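Local coordinates for precorrin-6Y C5,15-methyltransferase (Decarboxylating) (Geobacter metallireducens, PDB 3E05), which probably methylates precorrin-type tetrapyrroles with S-adenosylmethionine in cobalamin biosynthesis, this chain being the C-terminal domain of the two-part CbiET protein, at residues 7-12 / 59-64; 68-73 / 97-102; 138-143 / 188-193. All blocks are in the same frame, centred on the assembly; numbering follows the deposited sequence. Where two conformers were deposited one is given.

Interaction 1 of 3, residues 7-12 / 59-64; sequences PVIGID and SNLMPN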
ATOM      1  N   PRO D   7     -22.486 -14.919  -6.446  1.00 39.08           N
ATOM      2  CA  PRO D   7     -21.532 -15.848  -5.861  1.00 34.40           C
ATOM      3  C   PRO D   7     -21.702 -16.032  -4.359  1.00 33.57           C
ATOM      4  O   PRO D   7     -22.400 -15.226  -3.711  1.00 34.74           O
ATOM      5  CB  PRO D   7     -20.181 -15.180  -6.134  1.00 34.59           C
ATOM      6  CG  PRO D   7     -20.470 -13.749  -6.238  1.00 35.84           C
ATOM      7  CD  PRO D   7     -21.842 -13.653  -6.846  1.00 36.25           C
ATOM      8  N   VAL D   8     -21.056 -17.077  -3.827  1.00 30.71           N
ATOM      9  CA  VAL D   8     -21.052 -17.357  -2.381  0.50 29.75           C
ATOM     10  C   VAL D   8     -20.401 -16.192  -1.617  1.00 33.52           C
ATOM     11  O   VAL D   8     -20.934 -15.718  -0.607  1.00 29.34           O
ATOM     12  CB  VAL D   8     -20.406 -18.750  -2.035  0.50 33.12           C
ATOM     13  CG1 VAL D   8     -18.910 -18.827  -2.374  0.50 30.69           C
ATOM     14  CG2 VAL D   8     -20.639 -19.126  -0.575  0.50 33.59           C
ATOM     15  N   ILE D   9     -19.249 -15.742  -2.120  1.00 31.81           N
ATOM     16  CA  ILE D   9     -18.582 -14.512  -1.687  1.00 30.72           C
ATOM     17  C   ILE D   9     -18.091 -13.765  -2.932  1.00 32.20           C
ATOM     18  O   ILE D   9     -17.905 -14.353  -4.010  1.00 33.86           O
ATOM     19  CB  ILE D   9     -17.420 -14.743  -0.659  1.00 31.11           C
ATOM     20  CG1 ILE D   9     -16.223 -15.461  -1.299  1.00 32.99           C
ATOM     21  CG2 ILE D   9     -17.922 -15.449   0.639  1.00 32.90           C
ATOM     22  CD1 ILE D   9     -14.974 -15.496  -0.437  1.00 30.67           C
ATOM     23  N   GLY D  10     -17.900 -12.457  -2.789  1.00 35.67           N
ATOM     24  CA  GLY D  10     -17.488 -11.626  -3.901  1.00 33.76           C
ATOM     25  C   GLY D  10     -18.613 -10.990  -4.680  1.00 35.29           C
ATOM     26  O   GLY D  10     -18.454 -10.720  -5.879  1.00 35.87           O
ATOM     27  N   ILE D  11     -19.743 -10.753  -4.007  1.00 34.44           N
ATOM     28  CA  ILE D  11     -20.850  -9.983  -4.582  1.00 34.73           C
ATOM     29  C   ILE D  11     -20.352  -8.557  -4.821  1.00 35.04           C
ATOM     30  O   ILE D  11     -19.723  -7.966  -3.944  1.00 33.98           O
ATOM     31  CB  ILE D  11     -22.105  -9.982  -3.660  1.00 33.81           C
ATOM     32  CG1 ILE D  11     -22.589 -11.414  -3.380  1.00 32.10           C
ATOM     33  CG2 ILE D  11     -23.245  -9.179  -4.298  1.00 34.12           C
ATOM     34  CD1 ILE D  11     -23.453 -11.556  -2.128  1.00 32.47           C
ATOM     35  N   ASP D  12     -20.594  -8.025  -6.018  1.00 36.29           N
ATOM     36  CA  ASP D  12     -20.161  -6.675  -6.376  0.50 37.39           C
ATOM     37  C   ASP D  12     -20.757  -5.642  -5.427  1.00 36.07           C
ATOM     38  O   ASP D  12     -21.940  -5.735  -5.076  1.00 34.92           O
ATOM     39  CB  ASP D  12     -20.553  -6.342  -7.818  0.50 39.27           C
ATOM     40  CG  ASP D  12     -19.877  -5.087  -8.325  0.50 39.96           C
ATOM     41  OD1 ASP D  12     -18.684  -5.159  -8.684  0.50 48.44           O
ATOM     42  OD2 ASP D  12     -20.535  -4.027  -8.363  0.50 47.90           O
ATOM     43  N   SER D  59     -23.552 -15.500   5.804  1.00 34.35           N
ATOM     44  CA  SER D  59     -24.712 -16.385   5.757  1.00 31.20           C
ATOM     45  C   SER D  59     -24.602 -17.399   4.624  1.00 34.93           C
ATOM     46  O   SER D  59     -25.087 -18.527   4.747  1.00 37.41           O
ATOM     47  CB  SER D  59     -26.008 -15.574   5.676  1.00 30.63           C
ATOM     48  OG  SER D  59     -26.314 -15.204   4.347  1.00 31.87           O
ATOM     49  N   ASN D  60     -23.946 -17.007   3.531  1.00 33.59           N
ATOM     50  CA  ASN D  60     -23.665 -17.930   2.440  1.00 35.11           C
ATOM     51  C   ASN D  60     -22.659 -19.004   2.859  1.00 38.54           C
ATOM     52  O   ASN D  60     -22.744 -20.161   2.410  1.00 34.89           O
ATOM     53  CB  ASN D  60     -23.163 -17.178   1.215  1.00 34.66           C
ATOM     54  CG  ASN D  60     -24.252 -16.387   0.519  1.00 42.60           C
ATOM     55  OD1 ASN D  60     -25.442 -16.592   0.755  1.00 42.42           O
ATOM     56  ND2 ASN D  60     -23.844 -15.490  -0.364  1.00 34.62           N
ATOM     57  N   LEU D  61     -21.730 -18.617   3.736  1.00 37.68           N
ATOM     58  CA  LEU D  61     -20.673 -19.504   4.232  1.00 35.59           C
ATOM     59  C   LEU D  61     -21.142 -20.374   5.385  1.00 39.29           C
ATOM     60  O   LEU D  61     -20.532 -21.413   5.676  1.00 40.09           O
ATOM     61  CB  LEU D  61     -19.458 -18.696   4.706  1.00 39.25           C
ATOM     62  CG  LEU D  61     -18.664 -17.819   3.728  1.00 34.19           C
ATOM     63  CD1 LEU D  61     -17.634 -16.975   4.482  1.00 33.46           C
ATOM     64  CD2 LEU D  61     -17.980 -18.653   2.725  1.00 34.88           C
ATOM     65  N   MET D  62     -22.200 -19.928   6.067  1.00 37.76           N
ATOM     66  CA  MET D  62     -22.812 -20.694   7.143  1.00 35.72           C
ATOM     67  C   MET D  62     -24.314 -20.843   6.889  1.00 40.31           C
ATOM     68  O   MET D  62     -25.108 -20.189   7.567  1.00 41.67           O
ATOM     69  CB  MET D  62     -22.600 -20.014   8.503  1.00 37.45           C
ATOM     70  CG  MET D  62     -21.161 -19.771   8.898  1.00 30.96           C
ATOM     71  SD  MET D  62     -20.983 -19.111  10.569  1.00 28.37           S
ATOM     72  CE  MET D  62     -21.866 -17.564  10.460  1.00 28.84           C
ATOM     73  N   PRO D  63     -24.716 -21.713   5.932  1.00 42.12           N
ATOM     74  CA  PRO D  63     -26.145 -21.821   5.577  1.00 45.14           C
ATOM     75  C   PRO D  63     -27.030 -22.251   6.747  1.00 43.03           C
ATOM     76  O   PRO D  63     -28.198 -21.844   6.833  1.00 45.25           O
ATOM     77  CB  PRO D  63     -26.167 -22.906   4.490  1.00 45.67           C
ATOM     78  CG  PRO D  63     -24.763 -23.036   4.019  1.00 46.29           C
ATOM     79  CD  PRO D  63     -23.886 -22.652   5.155  1.00 43.75           C
ATOM     80  N   ASN D  64     -26.467 -23.052   7.642  1.00 41.96           N
ATOM     81  CA  ASN D  64     -27.188 -23.513   8.820  1.00 43.12           C
ATOM     82  C   ASN D  64     -26.800 -22.788  10.105  1.00 46.80           C
ATOM     83  O   ASN D  64     -27.288 -23.134  11.186  1.00 42.94           O
ATOM     84  CB  ASN D  64     -27.041 -25.031   8.966  1.00 46.95           C
ATOM     85  CG  ASN D  64     -27.575 -25.780   7.764  1.00 51.21           C
ATOM     86  OD1 ASN D  64     -28.786 -25.818   7.525  1.00 55.91           O
ATOM     87  ND2 ASN D  64     -26.675 -26.375   6.994  1.00 48.02           N
TER
HETATM   88  O   HOH W   1     -25.002 -14.576  -2.885  1.00 53.05           O
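Val8 and Ile9, in the loop before helix 26-35, lie against Asn60 and Leu61 in the last turn of helix 53-61. This helix follows the first strand of a Rossmann-like methyltransferase domain, so the contact ties the N-terminal lead-in to the first strand-helix unit of the fold. Two pairs make up its tightly packed part. CG2 of Ile9 rests on CD2 of Leu61 at 3.8 Å, with Leu61 CG and CD1 only slightly farther away, and the two side chains cross obliquely. With chi1 at 68°, CG1 of Ile9 lies between the backbone N and the carbonyl carbon, and CG2, anti to the carbonyl carbon, is the branch that meets the leucine. A second subunit packs on the same patch: its Ile9 on Ile9, its Leu61 on Leu61 and on Val8. Val8, in the given one of two deposited conformers, and Asn60 slide past each other in opposite directions, with Val8 CG2 3.7 Å from Asn60 CB. The polar end of Asn60 takes over from there. ND2 donates to Val8 O at 2.9 Å, with an N-H...O angle of 160°. The acceptor lies in the amide plane of the asparagine, while the donor is tilted 30° from the carbonyl plane. Farther along the loop, the backbone N of Ile11 bonds to Glu57 OE2 on the same helix. The solvent side is different. There a water bridges the two segments: it accepts from Asn60 ND2 at 2.9 Å and donates to Pro7 O at 2.8 Å.

Interaction 2 of 3, residues 68-73 / 97-102; sequences FALERN and AFAPEG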
ATOM      1  N   PHE D  68     -26.977 -12.442  13.469  1.00 34.96           N
ATOM      2  CA  PHE D  68     -27.780 -11.354  14.007  1.00 33.21           C
ATOM      3  C   PHE D  68     -27.098 -10.032  13.697  1.00 34.68           C
ATOM      4  O   PHE D  68     -25.973  -9.785  14.146  1.00 34.43           O
ATOM      5  CB  PHE D  68     -27.998 -11.553  15.510  1.00 34.25           C
ATOM      6  CG  PHE D  68     -28.706 -12.844  15.835  1.00 36.41           C
ATOM      7  CD1 PHE D  68     -30.101 -12.895  15.853  1.00 41.62           C
ATOM      8  CD2 PHE D  68     -27.984 -14.009  16.094  1.00 34.22           C
ATOM      9  CE1 PHE D  68     -30.771 -14.088  16.124  1.00 39.58           C
ATOM     10  CE2 PHE D  68     -28.642 -15.203  16.363  1.00 41.06           C
ATOM     11  CZ  PHE D  68     -30.043 -15.240  16.377  1.00 37.10           C
ATOM     12  N   ALA D  69     -27.785  -9.220  12.902  1.00 34.31           N
ATOM     13  CA  ALA D  69     -27.265  -7.970  12.369  1.00 32.19           C
ATOM     14  C   ALA D  69     -27.912  -6.786  13.069  1.00 36.64           C
ATOM     15  O   ALA D  69     -29.108  -6.503  12.870  1.00 36.51           O
ATOM     16  CB  ALA D  69     -27.517  -7.910  10.862  1.00 31.30           C
ATOM     17  N   LEU D  70     -27.116  -6.106  13.894  1.00 35.76           N
ATOM     18  CA  LEU D  70     -27.583  -4.994  14.709  1.00 35.09           C
ATOM     19  C   LEU D  70     -27.259  -3.654  14.069  1.00 35.98           C
ATOM     20  O   LEU D  70     -26.105  -3.394  13.700  1.00 33.72           O
ATOM     21  CB  LEU D  70     -26.978  -5.055  16.111  1.00 35.42           C
ATOM     22  CG  LEU D  70     -27.720  -5.908  17.135  1.00 42.75           C
ATOM     23  CD1 LEU D  70     -27.370  -7.368  16.970  1.00 41.01           C
ATOM     24  CD2 LEU D  70     -27.359  -5.442  18.530  1.00 39.02           C
ATOM     25  N   GLU D  71     -28.275  -2.800  13.953  1.00 35.20           N
ATOM     26  CA  GLU D  71     -28.115  -1.484  13.339  1.00 36.80           C
ATOM     27  C   GLU D  71     -29.050  -0.458  13.971  1.00 41.54           C
ATOM     28  O   GLU D  71     -30.243  -0.720  14.140  1.00 43.56           O
ATOM     29  CB  GLU D  71     -28.327  -1.579  11.824  1.00 36.12           C
ATOM     30  CG  GLU D  71     -28.242  -0.258  11.037  1.00 35.77           C
ATOM     31  CD  GLU D  71     -26.931   0.478  11.250  1.00 39.49           C
ATOM     32  OE1 GLU D  71     -25.860  -0.091  10.973  1.00 35.97           O
ATOM     33  OE2 GLU D  71     -26.975   1.636  11.713  1.00 42.33           O
ATOM     34  N   ARG D  72     -28.489   0.699  14.328  1.00 45.20           N
ATOM     35  CA  ARG D  72     -29.236   1.777  14.988  1.00 48.71           C
ATOM     36  C   ARG D  72     -29.873   2.790  14.020  1.00 47.57           C
ATOM     37  O   ARG D  72     -30.920   3.355  14.316  1.00 50.32           O
ATOM     38  CB  ARG D  72     -28.342   2.498  16.020  1.00 52.14           C
ATOM     39  CG  ARG D  72     -27.228   3.357  15.411  1.00 51.02           C
ATOM     40  CD  ARG D  72     -26.182   3.742  16.438  1.00 56.76           C
ATOM     41  NE  ARG D  72     -25.436   4.947  16.076  1.00 62.69           N
ATOM     42  CZ  ARG D  72     -24.340   4.964  15.322  1.00 68.68           C
ATOM     43  NH1 ARG D  72     -23.836   3.835  14.831  1.00 70.00           N
ATOM     44  NH2 ARG D  72     -23.740   6.118  15.059  1.00 68.22           N
ATOM     45  N   ASN D  73     -29.239   3.010  12.871  1.00 42.08           N
ATOM     46  CA  ASN D  73     -29.672   4.035  11.918  1.00 42.68           C
ATOM     47  C   ASN D  73     -30.852   3.590  11.040  1.00 43.18           C
ATOM     48  O   ASN D  73     -30.725   2.620  10.294  1.00 40.11           O
ATOM     49  CB  ASN D  73     -28.474   4.475  11.061  1.00 42.55           C
ATOM     50  CG  ASN D  73     -28.730   5.756  10.272  1.00 46.84           C
ATOM     51  OD1 ASN D  73     -29.695   5.867   9.512  1.00 55.92           O
ATOM     52  ND2 ASN D  73     -27.837   6.721  10.428  1.00 48.03           N
ATOM     53  N   ALA D  97     -31.184  -1.906  17.100  1.00 49.11           N
ATOM     54  CA  ALA D  97     -30.589  -1.672  18.416  1.00 49.71           C
ATOM     55  C   ALA D  97     -29.369  -0.765  18.353  1.00 51.52           C
ATOM     56  O   ALA D  97     -28.719  -0.652  17.312  1.00 50.37           O
ATOM     57  CB  ALA D  97     -30.209  -3.002  19.067  1.00 50.22           C
ATOM     58  N   PHE D  98     -29.076  -0.133  19.488  1.00 50.82           N
ATOM     59  CA  PHE D  98     -27.882   0.682  19.675  1.00 53.78           C
ATOM     60  C   PHE D  98     -27.009  -0.068  20.680  1.00 53.41           C
ATOM     61  O   PHE D  98     -27.069   0.203  21.882  1.00 57.45           O
ATOM     62  CB  PHE D  98     -28.287   2.082  20.183  1.00 59.62           C
ATOM     63  CG  PHE D  98     -27.140   3.071  20.342  1.00 67.05           C
ATOM     64  CD1 PHE D  98     -25.902   2.874  19.733  1.00 69.97           C
ATOM     65  CD2 PHE D  98     -27.332   4.234  21.087  1.00 76.69           C
ATOM     66  CE1 PHE D  98     -24.868   3.805  19.886  1.00 71.89           C
ATOM     67  CE2 PHE D  98     -26.308   5.171  21.246  1.00 74.19           C
ATOM     68  CZ  PHE D  98     -25.076   4.955  20.642  1.00 70.86           C
ATOM     69  N   ALA D  99     -26.215  -1.020  20.173  1.00 47.99           N
ATOM     70  CA  ALA D  99     -25.371  -1.894  21.004  1.00 46.05           C
ATOM     71  C   ALA D  99     -24.487  -1.105  21.978  1.00 42.55           C
ATOM     72  O   ALA D  99     -23.972  -0.045  21.605  1.00 43.99           O
ATOM     73  CB  ALA D  99     -24.522  -2.797  20.123  1.00 43.18           C
ATOM     74  N   PRO D 100     -24.281  -1.615  23.218  1.00 42.90           N
ATOM     75  CA  PRO D 100     -24.576  -2.932  23.814  1.00 43.36           C
ATOM     76  C   PRO D 100     -26.040  -3.262  24.163  1.00 45.93           C
ATOM     77  O   PRO D 100     -26.317  -4.391  24.590  1.00 43.60           O
ATOM     78  CB  PRO D 100     -23.706  -2.949  25.077  1.00 44.13           C
ATOM     79  CG  PRO D 100     -23.590  -1.523  25.466  1.00 46.07           C
ATOM     80  CD  PRO D 100     -23.610  -0.726  24.189  1.00 42.81           C
ATOM     81  N   GLU D 101     -26.951  -2.301  23.999  1.00 47.18           N
ATOM     82  CA  GLU D 101     -28.389  -2.573  24.126  1.00 52.69           C
ATOM     83  C   GLU D 101     -28.825  -3.524  23.018  1.00 53.93           C
ATOM     84  O   GLU D 101     -28.345  -3.429  21.887  1.00 54.99           O
ATOM     85  CB  GLU D 101     -29.218  -1.289  24.029  1.00 53.13           C
ATOM     86  CG  GLU D 101     -28.999  -0.274  25.147  1.00 58.49           C
ATOM     87  CD  GLU D 101     -29.955   0.909  25.054  1.00 61.31           C
ATOM     88  OE1 GLU D 101     -30.511   1.298  26.102  1.00 74.20           O
ATOM     89  OE2 GLU D 101     -30.156   1.444  23.939  1.00 66.37           O
ATOM     90  N   GLY D 102     -29.720  -4.448  23.351  1.00 50.38           N
ATOM     91  CA  GLY D 102     -30.216  -5.407  22.378  1.00 49.11           C
ATOM     92  C   GLY D 102     -29.374  -6.657  22.208  1.00 45.58           C
ATOM     93  O   GLY D 102     -29.712  -7.524  21.407  1.00 47.78           O
TER
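Arg72 and Leu70 of 68-73 meet Phe98, Ala97 and Ala99 of 97-102 at the C-terminal ends of the parallel strands of a Rossmann-like sheet. Strands 66-71 and 92-96 are neighbours there, and the loop 97-102 continues from the second of them. Along Arg72, CB lies 3.4 Å from Ala97 O and a little farther from Phe98 CA. CG is placed between the backbone N and the carbonyl carbon (chi1 71°), and the chain then runs extended to NE, side by side with the phenylalanine and pointing the same way. CD makes the closest approach to the ring, 3.4 Å from Phe98 CD1. NE comes to 4.0 Å from Phe98 CE1. At the tip the guanidinium is turned 26° from the plane of the ring. Deeper in, Leu70 CD2 touches two methyl groups, 3.8 Å from Ala97 CB and 4.2 Å from Ala99 CB, and also meets the backbone O of Glu101. The cis peptide before Pro100 belongs to a bend whose proline packs on helix 121-131. The backbone link between the segments is slight: Ala97 N gives a weak bond to Glu71 O. Glu71 points away from loop 97-102, and its carboxylate binds elsewhere. OE1 accepts from Gly50 N in the loop after the first strand, and OE2 uses its anti lone pair for Asn73 N at 2.9 Å.

Interaction 3 of 3, residues 138-143 / 188-193; sequences IVLNAV and YIITAW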
ATOM      1  N   ILE D 138     -13.359 -12.493  17.681  1.00 30.08           N
ATOM      2  CA  ILE D 138     -13.884 -11.149  17.427  1.00 26.52           C
ATOM      3  C   ILE D 138     -13.055 -10.497  16.317  1.00 28.72           C
ATOM      4  O   ILE D 138     -11.823 -10.526  16.360  1.00 31.12           O
ATOM      5  CB  ILE D 138     -13.813 -10.245  18.674  1.00 28.83           C
ATOM      6  CG1 ILE D 138     -14.513 -10.900  19.878  1.00 29.05           C
ATOM      7  CG2 ILE D 138     -14.398  -8.858  18.384  1.00 30.53           C
ATOM      8  CD1 ILE D 138     -14.104 -10.291  21.203  1.00 25.79           C
ATOM      9  N   VAL D 139     -13.733  -9.900  15.348  1.00 27.16           N
ATOM     10  CA  VAL D 139     -13.078  -9.124  14.283  1.00 25.97           C
ATOM     11  C   VAL D 139     -13.705  -7.724  14.241  1.00 28.56           C
ATOM     12  O   VAL D 139     -14.918  -7.551  14.437  1.00 25.67           O
ATOM     13  CB  VAL D 139     -13.134  -9.864  12.925  1.00 26.00           C
ATOM     14  CG1 VAL D 139     -12.524  -9.011  11.752  1.00 27.65           C
ATOM     15  CG2 VAL D 139     -12.403 -11.210  13.040  1.00 26.82           C
ATOM     16  N   LEU D 140     -12.854  -6.721  14.061  1.00 28.54           N
ATOM     17  CA  LEU D 140     -13.308  -5.343  13.884  0.50 27.77           C
ATOM     18  C   LEU D 140     -12.588  -4.741  12.714  1.00 32.27           C
ATOM     19  O   LEU D 140     -11.408  -4.998  12.499  1.00 36.27           O
ATOM     20  CB  LEU D 140     -13.012  -4.456  15.095  0.50 29.73           C
ATOM     21  CG  LEU D 140     -13.348  -4.836  16.521  0.50 24.80           C
ATOM     22  CD1 LEU D 140     -12.208  -5.625  17.099  0.50 30.63           C
ATOM     23  CD2 LEU D 140     -13.572  -3.566  17.318  0.50 33.68           C
ATOM     24  N   ASN D 141     -13.306  -3.934  11.942  1.00 26.88           N
ATOM     25  CA  ASN D 141     -12.664  -3.148  10.886  1.00 27.84           C
ATOM     26  C   ASN D 141     -12.577  -1.691  11.326  1.00 30.22           C
ATOM     27  O   ASN D 141     -13.593  -1.047  11.631  1.00 27.62           O
ATOM     28  CB  ASN D 141     -13.407  -3.259   9.554  1.00 28.46           C
ATOM     29  CG  ASN D 141     -13.187  -4.609   8.846  1.00 24.70           C
ATOM     30  OD1 ASN D 141     -13.674  -4.793   7.743  1.00 37.88           O
ATOM     31  ND2 ASN D 141     -12.446  -5.516   9.453  1.00 26.23           N
ATOM     32  N   ALA D 142     -11.360  -1.173  11.391  1.00 31.25           N
ATOM     33  CA  ALA D 142     -11.154   0.203  11.849  1.00 29.20           C
ATOM     34  C   ALA D 142     -10.582   1.025  10.711  1.00 29.79           C
ATOM     35  O   ALA D 142      -9.665   0.564  10.038  1.00 25.80           O
ATOM     36  CB  ALA D 142     -10.218   0.217  13.015  1.00 33.93           C
ATOM     37  N   VAL D 143     -11.073   2.251  10.526  1.00 29.70           N
ATOM     38  CA  VAL D 143     -10.487   3.164   9.528  1.00 33.49           C
ATOM     39  C   VAL D 143      -9.875   4.442  10.155  1.00 34.03           C
ATOM     40  O   VAL D 143      -9.107   5.165   9.524  1.00 35.80           O
ATOM     41  CB  VAL D 143     -11.497   3.463   8.366  1.00 39.69           C
ATOM     42  CG1 VAL D 143     -12.566   4.447   8.788  1.00 36.67           C
ATOM     43  CG2 VAL D 143     -10.778   3.982   7.124  1.00 41.45           C
ATOM     44  N   TYR D 188      -7.995  -1.282   8.616  1.00 22.94           N
ATOM     45  CA  TYR D 188      -7.291  -2.079   9.596  1.00 22.75           C
ATOM     46  C   TYR D 188      -8.232  -3.171  10.083  1.00 23.33           C
ATOM     47  O   TYR D 188      -9.240  -2.871  10.713  1.00 26.00           O
ATOM     48  CB  TYR D 188      -6.874  -1.194  10.780  1.00 26.08           C
ATOM     49  CG  TYR D 188      -5.800  -0.200  10.401  1.00 24.46           C
ATOM     50  CD1 TYR D 188      -4.450  -0.544  10.523  1.00 26.79           C
ATOM     51  CD2 TYR D 188      -6.128   1.054   9.879  1.00 26.31           C
ATOM     52  CE1 TYR D 188      -3.433   0.378  10.191  1.00 26.85           C
ATOM     53  CE2 TYR D 188      -5.123   1.966   9.506  1.00 28.39           C
ATOM     54  CZ  TYR D 188      -3.784   1.621   9.675  1.00 32.73           C
ATOM     55  OH  TYR D 188      -2.793   2.509   9.298  1.00 30.53           O
ATOM     56  N   ILE D 189      -7.907  -4.419   9.742  1.00 22.98           N
ATOM     57  CA  ILE D 189      -8.698  -5.568  10.172  1.00 23.29           C
ATOM     58  C   ILE D 189      -8.074  -6.140  11.442  1.00 22.83           C
ATOM     59  O   ILE D 189      -6.979  -6.707  11.431  1.00 25.01           O
ATOM     60  CB  ILE D 189      -8.800  -6.631   9.054  1.00 27.49           C
ATOM     61  CG1 ILE D 189      -9.447  -5.994   7.814  1.00 26.85           C
ATOM     62  CG2 ILE D 189      -9.551  -7.877   9.541  1.00 25.23           C
ATOM     63  CD1 ILE D 189      -9.354  -6.812   6.554  1.00 24.47           C
ATOM     64  N   ILE D 190      -8.813  -5.989  12.538  1.00 24.52           N
ATOM     65  CA  ILE D 190      -8.351  -6.408  13.863  1.00 24.02           C
ATOM     66  C   ILE D 190      -9.018  -7.728  14.244  1.00 26.84           C
ATOM     67  O   ILE D 190     -10.243  -7.797  14.289  1.00 28.64           O
ATOM     68  CB  ILE D 190      -8.694  -5.326  14.911  1.00 26.51           C
ATOM     69  CG1 ILE D 190      -8.120  -3.974  14.484  1.00 27.03           C
ATOM     70  CG2 ILE D 190      -8.196  -5.739  16.307  1.00 27.91           C
ATOM     71  CD1 ILE D 190      -8.686  -2.782  15.217  1.00 29.24           C
ATOM     72  N   THR D 191      -8.210  -8.755  14.497  1.00 26.31           N
ATOM     73  CA  THR D 191      -8.684 -10.077  14.894  1.00 26.72           C
ATOM     74  C   THR D 191      -8.227 -10.411  16.308  1.00 31.93           C
ATOM     75  O   THR D 191      -7.052 -10.291  16.637  1.00 28.94           O
ATOM     76  CB  THR D 191      -8.238 -11.143  13.888  1.00 28.04           C
ATOM     77  OG1 THR D 191      -8.602 -10.707  12.574  1.00 27.57           O
ATOM     78  CG2 THR D 191      -8.924 -12.499  14.172  1.00 31.67           C
ATOM     79  N   ALA D 192      -9.175 -10.835  17.142  1.00 31.74           N
ATOM     80  CA  ALA D 192      -8.896 -11.112  18.545  1.00 30.74           C
ATOM     81  C   ALA D 192      -9.498 -12.444  18.954  1.00 33.10           C
ATOM     82  O   ALA D 192     -10.647 -12.746  18.627  1.00 29.32           O
ATOM     83  CB  ALA D 192      -9.421  -9.999  19.414  1.00 31.86           C
ATOM     84  N   TRP D 193      -8.704 -13.248  19.645  1.00 31.11           N
ATOM     85  CA  TRP D 193      -9.136 -14.568  20.085  1.00 35.78           C
ATOM     86  C   TRP D 193      -8.366 -14.902  21.347  1.00 38.53           C
ATOM     87  O   TRP D 193      -7.388 -14.231  21.676  1.00 35.29           O
ATOM     88  CB  TRP D 193      -8.899 -15.631  18.990  1.00 36.30           C
ATOM     89  CG  TRP D 193      -7.443 -15.897  18.683  1.00 42.59           C
ATOM     90  CD1 TRP D 193      -6.703 -16.970  19.102  1.00 46.39           C
ATOM     91  CD2 TRP D 193      -6.549 -15.074  17.908  1.00 45.08           C
ATOM     92  NE1 TRP D 193      -5.415 -16.873  18.633  1.00 46.33           N
ATOM     93  CE2 TRP D 193      -5.288 -15.720  17.902  1.00 48.60           C
ATOM     94  CE3 TRP D 193      -6.688 -13.859  17.220  1.00 41.73           C
ATOM     95  CZ2 TRP D 193      -4.170 -15.188  17.236  1.00 46.00           C
ATOM     96  CZ3 TRP D 193      -5.561 -13.322  16.560  1.00 42.70           C
ATOM     97  CH2 TRP D 193      -4.327 -13.992  16.573  1.00 44.34           C
TER
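The antiparallel pairing of strands 137-142 and 180-193 is the hallmark of the class I methyltransferase fold: the last strand in the chain is inserted antiparallel between strands 137-142 and 161-173. Ile138 pairs with Ala192, Leu140 with Ile190 and Ala142 with Tyr188, each through two backbone bonds of 2.8 to 2.9 Å. Between them lie the non-hydrogen-bonded pairs Val139-Thr191 and Asn141-Ile189, where Val139 CA approaches Ile190 O to 3.1 Å in a CA-H...O contact. The side chains of these two pairs face helix 26-35. Val139 CG1, anti to the backbone N (chi1 176°), touches Ile189 CG2 at 3.9 Å. Its CG2 lies alongside Thr191 CG2, also at 3.9 Å. An alanine at Val139 would probably open a gap beside Ile189 and Thr191, since both methyl contacts would go. Asn141 lies side by side with Ile189, its ND2 3.5 Å from CG1; its OD1 bonds to Thr32 OG1 of the covering helix. On the other face, towards helix 145-157, Leu140 CD1, in the given one of two conformers, touches Ile190 CG2, and Ala142 CB meets Ile190 CD1. Tyr188 sits at the assembly interface, with its hydroxyl hydrogen-bonded to that of Tyr188 in the fourth subunit. At the near edge of its ring, Ala142 O lies in the ring plane, 3.6 Å from Tyr188 CD2.

How the interactions relate
The three contacts follow one another along the chain, each closing before the next opens. Interactions 1 and 2 are joined directly: strand 66-71 follows helix 53-61 after a short loop, although the contact centres are 22 Å apart. Interactions 2 and 3 reach the same sheet, in its parallel part and its antiparallel end, with centres 18 Å apart and nearest atoms about 11 Å apart. Interactions 1 and 3 lie on opposite sides of the chain's centre, yet both have partners in other subunits. Interaction 2 is touched by no other chain. Its Glu71, bonded to Gly50 of the glycine-rich loop, is consistent with the usual S-adenosylmethionine site of class I methyltransferases, so interaction 2 is probably nearest to it.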